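Local coordinates for protein endonuclease V (Streptomyces avermitilis, PDB 3GOC) that probably cuts DNA at the second phosphodiester bond 3' to a deoxyinosine in a magnesium-dependent step of the repair of deaminated bases, at residues L174-G179 against A198-L203; I111-Y116 against G125-L130. All blocks are in the same frame, centred on the assembly; numbering follows the deposited sequence.

Interaction 1. Residues L174-G179 against A198-L203; sequences LRTQSG and AHTLAL
Helix 193-202 packs here against the chain leaving strand 168-174, in the antiparallel part of the mixed sheet of this RNase H-clan fold, and the contact is made by methyl groups. L174 carries it. Its CG stands anti to the backbone N (chi1 179°), which sends CD2 toward the helix, where it lies 3.7 Å from both CB and CG2 of T200; the two side chains slide past each other in opposite directions. The same CD2 meets CD2 of L201 at 4.0 Å, these two leucines crossing obliquely, so one methyl touches two consecutive helix residues. L201 CD2 also lies 3.8 Å from the carbonyl oxygen of R175, roughly at right angles to its contact with L174. T176 adds its methyl, CG2 at 3.9 Å from T200 CG2.

Both threonines turn carbon to the interface and oxygen away from it. T200 OG1 bonds back to the carbonyl of A196 one helical turn earlier, leaving CG2 anti to its own backbone N and aimed at the loop. T176 holds OG1 in the crowded position between its N and carbonyl carbon (chi1 49°), bonded to the carbonyl of R208. Further out, R157 bridges the two segments, NH2 to the carbonyl of T176 and NH1 to that of L201. V183 and V185 of strand 183-189 pack against T200, and R27 of the second subunit packs on L201. In L201, CD1 is the branch anti to CA (chi2 178°), and CD2 is turned to the loop, 4.3 Å from the CA of T176.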
ATOM      1  N   LEU A 174       8.052   8.233  -6.120  1.00  5.24           N
ATOM      2  CA  LEU A 174       7.678   7.571  -4.876  1.00  5.89           C
ATOM      3  C   LEU A 174       8.818   6.779  -4.266  1.00  4.54           C
ATOM      4  O   LEU A 174       9.431   5.949  -4.936  1.00  6.58           O
ATOM      5  CB  LEU A 174       6.506   6.623  -5.140  1.00  8.83           C
ATOM      6  CG  LEU A 174       5.974   5.819  -3.953  1.00  6.65           C
ATOM      7  CD1 LEU A 174       5.298   6.760  -2.964  1.00  7.37           C
ATOM      8  CD2 LEU A 174       4.979   4.772  -4.450  1.00  7.03           C
ATOM      9  N   ARG A 175       9.093   7.037  -2.991  1.00  5.94           N
ATOM     10  CA  ARG A 175      10.149   6.337  -2.277  1.00  4.75           C
ATOM     11  C   ARG A 175       9.591   4.981  -1.854  1.00  5.44           C
ATOM     12  O   ARG A 175       8.799   4.904  -0.913  1.00  6.13           O
ATOM     13  CB  ARG A 175      10.566   7.139  -1.033  1.00  7.60           C
ATOM     14  CG  ARG A 175      11.812   6.606  -0.337  1.00  9.15           C
ATOM     15  CD  ARG A 175      13.082   7.038  -1.064  1.00  6.97           C
ATOM     16  NE  ARG A 175      13.302   8.484  -0.964  1.00  6.71           N
ATOM     17  CZ  ARG A 175      14.308   9.133  -1.545  1.00  8.58           C
ATOM     18  NH1 ARG A 175      15.197   8.474  -2.274  1.00 10.84           N
ATOM     19  NH2 ARG A 175      14.426  10.448  -1.407  1.00  7.76           N
ATOM     20  N   THR A 176       9.982   3.914  -2.551  1.00  5.91           N
ATOM     21  CA  THR A 176       9.500   2.576  -2.210  1.00  4.69           C
ATOM     22  C   THR A 176      10.423   1.905  -1.204  1.00  8.62           C
ATOM     23  O   THR A 176      10.012   1.000  -0.486  1.00  7.62           O
ATOM     24  CB  THR A 176       9.354   1.688  -3.471  1.00  6.36           C
ATOM     25  OG1 THR A 176      10.553   1.766  -4.255  1.00  5.53           O
ATOM     26  CG2 THR A 176       8.170   2.155  -4.314  1.00  8.57           C
ATOM     27  N   GLN A 177      11.674   2.355  -1.153  1.00  5.62           N
ATOM     28  CA  GLN A 177      12.633   1.820  -0.192  1.00  7.73           C
ATOM     29  C   GLN A 177      13.405   2.971   0.450  1.00  8.88           C
ATOM     30  O   GLN A 177      13.872   3.884  -0.232  1.00 10.30           O
ATOM     31  CB  GLN A 177      13.598   0.841  -0.863  1.00 10.95           C
ATOM     32  CG  GLN A 177      12.990  -0.531  -1.157  1.00 11.93           C
ATOM     33  CD  GLN A 177      12.471  -1.225   0.094  1.00 15.73           C
ATOM     34  OE1 GLN A 177      13.134  -1.228   1.137  1.00 22.95           O
ATOM     35  NE2 GLN A 177      11.289  -1.826  -0.003  1.00 12.11           N
ATOM     36  N   SER A 178      13.521   2.906   1.772  1.00 12.63           N
ATOM     37  CA  SER A 178      14.195   3.918   2.572  1.00 14.16           C
ATOM     38  C   SER A 178      15.586   4.279   2.076  1.00 15.42           C
ATOM     39  O   SER A 178      16.441   3.410   1.907  1.00 16.87           O
ATOM     40  CB  SER A 178      14.282   3.442   4.024  1.00 16.83           C
ATOM     41  OG  SER A 178      14.642   4.498   4.885  1.00 25.26           O
ATOM     42  N   GLY A 179      15.797   5.572   1.846  1.00 20.32           N
ATOM     43  CA  GLY A 179      17.084   6.066   1.390  1.00 18.72           C
ATOM     44  C   GLY A 179      17.531   5.596   0.020  1.00 24.19           C
ATOM     45  O   GLY A 179      18.649   5.892  -0.402  1.00 25.55           O
ATOM     46  N   ALA A 198      -0.450   3.808  -3.306  1.00  6.23           N
ATOM     47  CA  ALA A 198      -0.760   2.786  -2.317  1.00  6.27           C
ATOM     48  C   ALA A 198      -0.483   1.396  -2.875  1.00  6.99           C
ATOM     49  O   ALA A 198       0.086   0.549  -2.192  1.00  7.29           O
ATOM     50  CB  ALA A 198      -2.222   2.902  -1.884  1.00  4.79           C
ATOM     51  N   HIS A 199      -0.873   1.155  -4.122  1.00  6.25           N
ATOM     52  CA  HIS A 199      -0.627  -0.154  -4.720  1.00  4.76           C
ATOM     53  C   HIS A 199       0.864  -0.385  -4.913  1.00  4.23           C
ATOM     54  O   HIS A 199       1.376  -1.478  -4.669  1.00  5.35           O
ATOM     55  CB  HIS A 199      -1.357  -0.276  -6.060  1.00  5.39           C
ATOM     56  CG  HIS A 199      -2.790  -0.691  -5.919  1.00  7.93           C
ATOM     57  ND1 HIS A 199      -3.163  -2.000  -5.700  1.00 10.93           N
ATOM     58  CD2 HIS A 199      -3.932   0.034  -5.902  1.00  9.39           C
ATOM     59  CE1 HIS A 199      -4.476  -2.063  -5.551  1.00  8.35           C
ATOM     60  NE2 HIS A 199      -4.965  -0.841  -5.669  1.00  7.01           N
ATOM     61  N   THR A 200       1.570   0.651  -5.352  1.00  5.93           N
ATOM     62  CA  THR A 200       3.001   0.524  -5.575  1.00  4.10           C
ATOM     63  C   THR A 200       3.720   0.200  -4.262  1.00  5.08           C
ATOM     64  O   THR A 200       4.611  -0.657  -4.234  1.00  5.31           O
ATOM     65  CB  THR A 200       3.564   1.817  -6.216  1.00  3.93           C
ATOM     66  OG1 THR A 200       2.867   2.070  -7.444  1.00  6.74           O
ATOM     67  CG2 THR A 200       5.043   1.668  -6.537  1.00  4.77           C
ATOM     68  N   LEU A 201       3.340   0.870  -3.173  1.00  5.72           N
ATOM     69  CA  LEU A 201       3.970   0.591  -1.877  1.00  3.66           C
ATOM     70  C   LEU A 201       3.644  -0.834  -1.434  1.00  4.47           C
ATOM     71  O   LEU A 201       4.510  -1.550  -0.933  1.00  5.73           O
ATOM     72  CB  LEU A 201       3.491   1.576  -0.806  1.00  5.23           C
ATOM     73  CG  LEU A 201       3.954   3.030  -0.939  1.00 11.89           C
ATOM     74  CD1 LEU A 201       3.338   3.855   0.184  1.00 11.55           C
ATOM     75  CD2 LEU A 201       5.484   3.102  -0.881  1.00  8.17           C
ATOM     76  N   ALA A 202       2.395  -1.251  -1.628  1.00  4.40           N
ATOM     77  CA  ALA A 202       1.990  -2.591  -1.228  1.00  5.03           C
ATOM     78  C   ALA A 202       2.723  -3.669  -2.022  1.00  6.63           C
ATOM     79  O   ALA A 202       2.821  -4.813  -1.578  1.00  8.75           O
ATOM     80  CB  ALA A 202       0.479  -2.751  -1.379  1.00  7.57           C
ATOM     81  N   LEU A 203       3.241  -3.304  -3.193  1.00  4.28           N
ATOM     82  CA  LEU A 203       3.969  -4.250  -4.043  1.00  6.58           C
ATOM     83  C   LEU A 203       5.474  -4.184  -3.830  1.00  7.97           C
ATOM     84  O   LEU A 203       6.226  -4.934  -4.452  1.00  6.77           O
ATOM     85  CB  LEU A 203       3.658  -3.970  -5.517  1.00  5.15           C
ATOM     86  CG  LEU A 203       2.237  -4.292  -5.971  1.00  6.04           C
ATOM     87  CD1 LEU A 203       1.981  -3.731  -7.371  1.00  5.77           C
ATOM     88  CD2 LEU A 203       2.054  -5.803  -5.962  1.00  8.27           C
TER

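Interaction 2. Residues I111-Y116 against G125-L130; sequences IVCDGY and GLASHL
C113 stands at the centre of this strand-to-helix packing, its CB directed from strand 110-114 toward the first turn of helix 126-134. With SG anti to the carbonyl carbon (chi1 -60°), the sulfur lies over the helix backbone, 3.9 Å from the CA of A127, and touches CD2 of L130 at 3.8 Å. Its CB meets CD2 of L126 at the looser distance of 4.2 Å. Leucines one turn apart thus reach the cysteine at different atoms, both with CG anti to the backbone N and both through CD2. L130 CD2 also touches CG2 of I111, 3.9 Å away, the two side chains crossing at about a right angle, so that this one methyl serves alternate residues of the strand. L130 also packs on V97, L98 and L101 of helix 94-102.

The polar link is a backbone one. Y116 O accepts the N-H of A127 at 2.9 Å, nearly straight at 161°, with the donor 31° above the carbonyl plane. The methyl of A127 rests 3.5 Å from that same oxygen. G125, at the N-cap, has no side chain beside this carbonyl, so Y116 O can come close to the start of the helix. The phenol ring of Y116 leads away from the helix, and its OH bonds to the carbonyl of N144.

On the other side of the strand, D114 points away from the helix and, together with D46, coordinates a magnesium ion. Strand 110-114, helix 126-134 and strand 138-142 form a beta-alpha-beta unit, and its first strand carries a metal-binding aspartate toward its C-terminal side, as in the RNase H-like nucleases.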
ATOM      1  N   ILE A 111      -4.017  -3.621 -13.306  1.00  5.73           N
ATOM      2  CA  ILE A 111      -2.824  -3.903 -14.104  1.00  6.58           C
ATOM      3  C   ILE A 111      -1.732  -2.878 -13.832  1.00  5.27           C
ATOM      4  O   ILE A 111      -1.969  -1.672 -13.891  1.00  5.90           O
ATOM      5  CB  ILE A 111      -3.122  -3.900 -15.627  1.00  5.00           C
ATOM      6  CG1 ILE A 111      -4.162  -4.973 -15.972  1.00  6.54           C
ATOM      7  CG2 ILE A 111      -1.834  -4.154 -16.406  1.00  9.64           C
ATOM      8  CD1 ILE A 111      -5.563  -4.615 -15.559  1.00 31.39           C
ATOM      9  N   VAL A 112      -0.539  -3.368 -13.511  1.00  3.26           N
ATOM     10  CA  VAL A 112       0.605  -2.508 -13.235  1.00  4.07           C
ATOM     11  C   VAL A 112       1.608  -2.685 -14.371  1.00  4.96           C
ATOM     12  O   VAL A 112       2.187  -3.759 -14.539  1.00  6.33           O
ATOM     13  CB  VAL A 112       1.273  -2.886 -11.887  1.00  3.93           C
ATOM     14  CG1 VAL A 112       2.434  -1.943 -11.590  1.00  5.76           C
ATOM     15  CG2 VAL A 112       0.235  -2.833 -10.763  1.00  6.24           C
ATOM     16  N   CYS A 113       1.801  -1.630 -15.161  1.00  4.28           N
ATOM     17  CA  CYS A 113       2.736  -1.672 -16.284  1.00  3.56           C
ATOM     18  C   CYS A 113       4.106  -1.156 -15.890  1.00  5.59           C
ATOM     19  O   CYS A 113       4.229  -0.246 -15.071  1.00  7.54           O
ATOM     20  CB  CYS A 113       2.214  -0.816 -17.441  1.00  7.75           C
ATOM     21  SG  CYS A 113       0.626  -1.326 -18.103  1.00 10.80           S
ATOM     22  N   ASP A 114       5.142  -1.761 -16.464  1.00  7.08           N
ATOM     23  CA  ASP A 114       6.508  -1.313 -16.219  1.00  7.94           C
ATOM     24  C   ASP A 114       6.677  -0.214 -17.260  1.00 11.60           C
ATOM     25  O   ASP A 114       7.159  -0.453 -18.369  1.00 13.85           O
ATOM     26  CB  ASP A 114       7.508  -2.434 -16.490  1.00  8.14           C
ATOM     27  CG  ASP A 114       8.946  -1.984 -16.323  1.00 11.63           C
ATOM     28  OD1 ASP A 114       9.856  -2.629 -16.895  1.00 14.24           O
ATOM     29  OD2 ASP A 114       9.184  -0.985 -15.616  1.00 13.53           O
ATOM     30  N   GLY A 115       6.268   0.992 -16.894  1.00  6.77           N
ATOM     31  CA  GLY A 115       6.327   2.101 -17.820  1.00  7.20           C
ATOM     32  C   GLY A 115       5.494   3.264 -17.333  1.00  6.38           C
ATOM     33  O   GLY A 115       5.410   3.506 -16.128  1.00  6.89           O
ATOM     34  N   TYR A 116       4.859   3.966 -18.267  1.00  6.28           N
ATOM     35  CA  TYR A 116       4.077   5.152 -17.933  1.00  5.67           C
ATOM     36  C   TYR A 116       2.636   5.180 -18.447  1.00  7.18           C
ATOM     37  O   TYR A 116       2.278   4.489 -19.403  1.00  6.43           O
ATOM     38  CB  TYR A 116       4.790   6.405 -18.467  1.00  5.81           C
ATOM     39  CG  TYR A 116       6.295   6.436 -18.247  1.00  8.28           C
ATOM     40  CD1 TYR A 116       7.156   5.735 -19.089  1.00  9.40           C
ATOM     41  CD2 TYR A 116       6.850   7.143 -17.187  1.00 12.16           C
ATOM     42  CE1 TYR A 116       8.535   5.732 -18.879  1.00 10.16           C
ATOM     43  CE2 TYR A 116       8.227   7.151 -16.965  1.00  9.82           C
ATOM     44  CZ  TYR A 116       9.061   6.443 -17.811  1.00 13.16           C
ATOM     45  OH  TYR A 116      10.416   6.426 -17.574  1.00 15.06           O
ATOM     46  N   GLY A 125       0.398   7.204 -22.511  1.00  5.48           N
ATOM     47  CA  GLY A 125       1.410   6.167 -22.585  1.00  6.56           C
ATOM     48  C   GLY A 125       0.798   4.780 -22.478  1.00  6.59           C
ATOM     49  O   GLY A 125      -0.423   4.633 -22.376  1.00  7.48           O
ATOM     50  N   LEU A 126       1.655   3.766 -22.472  1.00  5.56           N
ATOM     51  CA  LEU A 126       1.241   2.368 -22.413  1.00  5.61           C
ATOM     52  C   LEU A 126       0.125   2.040 -21.424  1.00  3.63           C
ATOM     53  O   LEU A 126      -0.872   1.413 -21.785  1.00  5.25           O
ATOM     54  CB  LEU A 126       2.455   1.492 -22.102  1.00  8.07           C
ATOM     55  CG  LEU A 126       2.197  -0.005 -21.929  1.00  9.59           C
ATOM     56  CD1 LEU A 126       1.751  -0.599 -23.260  1.00 13.13           C
ATOM     57  CD2 LEU A 126       3.472  -0.684 -21.437  1.00 11.94           C
ATOM     58  N   ALA A 127       0.291   2.455 -20.175  1.00  5.82           N
ATOM     59  CA  ALA A 127      -0.710   2.160 -19.166  1.00  3.72           C
ATOM     60  C   ALA A 127      -2.084   2.740 -19.487  1.00  4.59           C
ATOM     61  O   ALA A 127      -3.105   2.082 -19.275  1.00  7.91           O
ATOM     62  CB  ALA A 127      -0.239   2.640 -17.796  1.00  5.01           C
ATOM     63  N   SER A 128      -2.124   3.964 -19.996  1.00  5.33           N
ATOM     64  CA  SER A 128      -3.407   4.581 -20.321  1.00  6.12           C
ATOM     65  C   SER A 128      -4.032   3.942 -21.557  1.00  6.69           C
ATOM     66  O   SER A 128      -5.244   3.726 -21.616  1.00  6.07           O
ATOM     67  CB  SER A 128      -3.227   6.083 -20.547  1.00  8.00           C
ATOM     68  OG  SER A 128      -2.849   6.724 -19.343  1.00  8.97           O
ATOM     69  N   HIS A 129      -3.188   3.634 -22.533  1.00  6.19           N
ATOM     70  CA  HIS A 129      -3.613   3.019 -23.781  1.00  5.35           C
ATOM     71  C   HIS A 129      -4.197   1.636 -23.488  1.00  6.44           C
ATOM     72  O   HIS A 129      -5.275   1.285 -23.974  1.00  9.20           O
ATOM     73  CB  HIS A 129      -2.398   2.930 -24.710  1.00  5.03           C
ATOM     74  CG  HIS A 129      -2.731   2.703 -26.152  1.00  7.05           C
ATOM     75  ND1 HIS A 129      -1.881   3.075 -27.172  1.00 10.01           N
ATOM     76  CD2 HIS A 129      -3.790   2.104 -26.748  1.00  8.21           C
ATOM     77  CE1 HIS A 129      -2.400   2.716 -28.333  1.00 11.16           C
ATOM     78  NE2 HIS A 129      -3.559   2.123 -28.103  1.00  9.63           N
ATOM     79  N   LEU A 130      -3.494   0.861 -22.666  1.00  5.02           N
ATOM     80  CA  LEU A 130      -3.955  -0.479 -22.312  1.00  5.30           C
ATOM     81  C   LEU A 130      -5.236  -0.393 -21.481  1.00  7.84           C
ATOM     82  O   LEU A 130      -6.155  -1.198 -21.647  1.00  7.27           O
ATOM     83  CB  LEU A 130      -2.867  -1.212 -21.521  1.00  7.63           C
ATOM     84  CG  LEU A 130      -3.163  -2.649 -21.092  1.00  8.03           C
ATOM     85  CD1 LEU A 130      -3.254  -3.560 -22.317  1.00  9.39           C
ATOM     86  CD2 LEU A 130      -2.053  -3.123 -20.160  1.00 11.97           C
TER

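How the interactions relate
Interaction 2 comes first along the chain and closes before interaction 1 opens. Their centres are 18 Å apart, with interaction 2 near the middle of the molecule and interaction 1 toward its periphery. One mixed sheet joins them: strand 110-114 runs parallel to 138-142, which is followed by antiparallel 183-189 and then 168-174. Helices 126-134 and 193-202 lie on opposite faces of this sheet. V112 points away from the first and meets L203, just after the second, its CG2 3.9 Å from L203 CD1; V112 and T200 both pack on I139 and V141. The touch joins the strand carrying D114 to the end of the segment whose L201 packs on R27 of the second subunit.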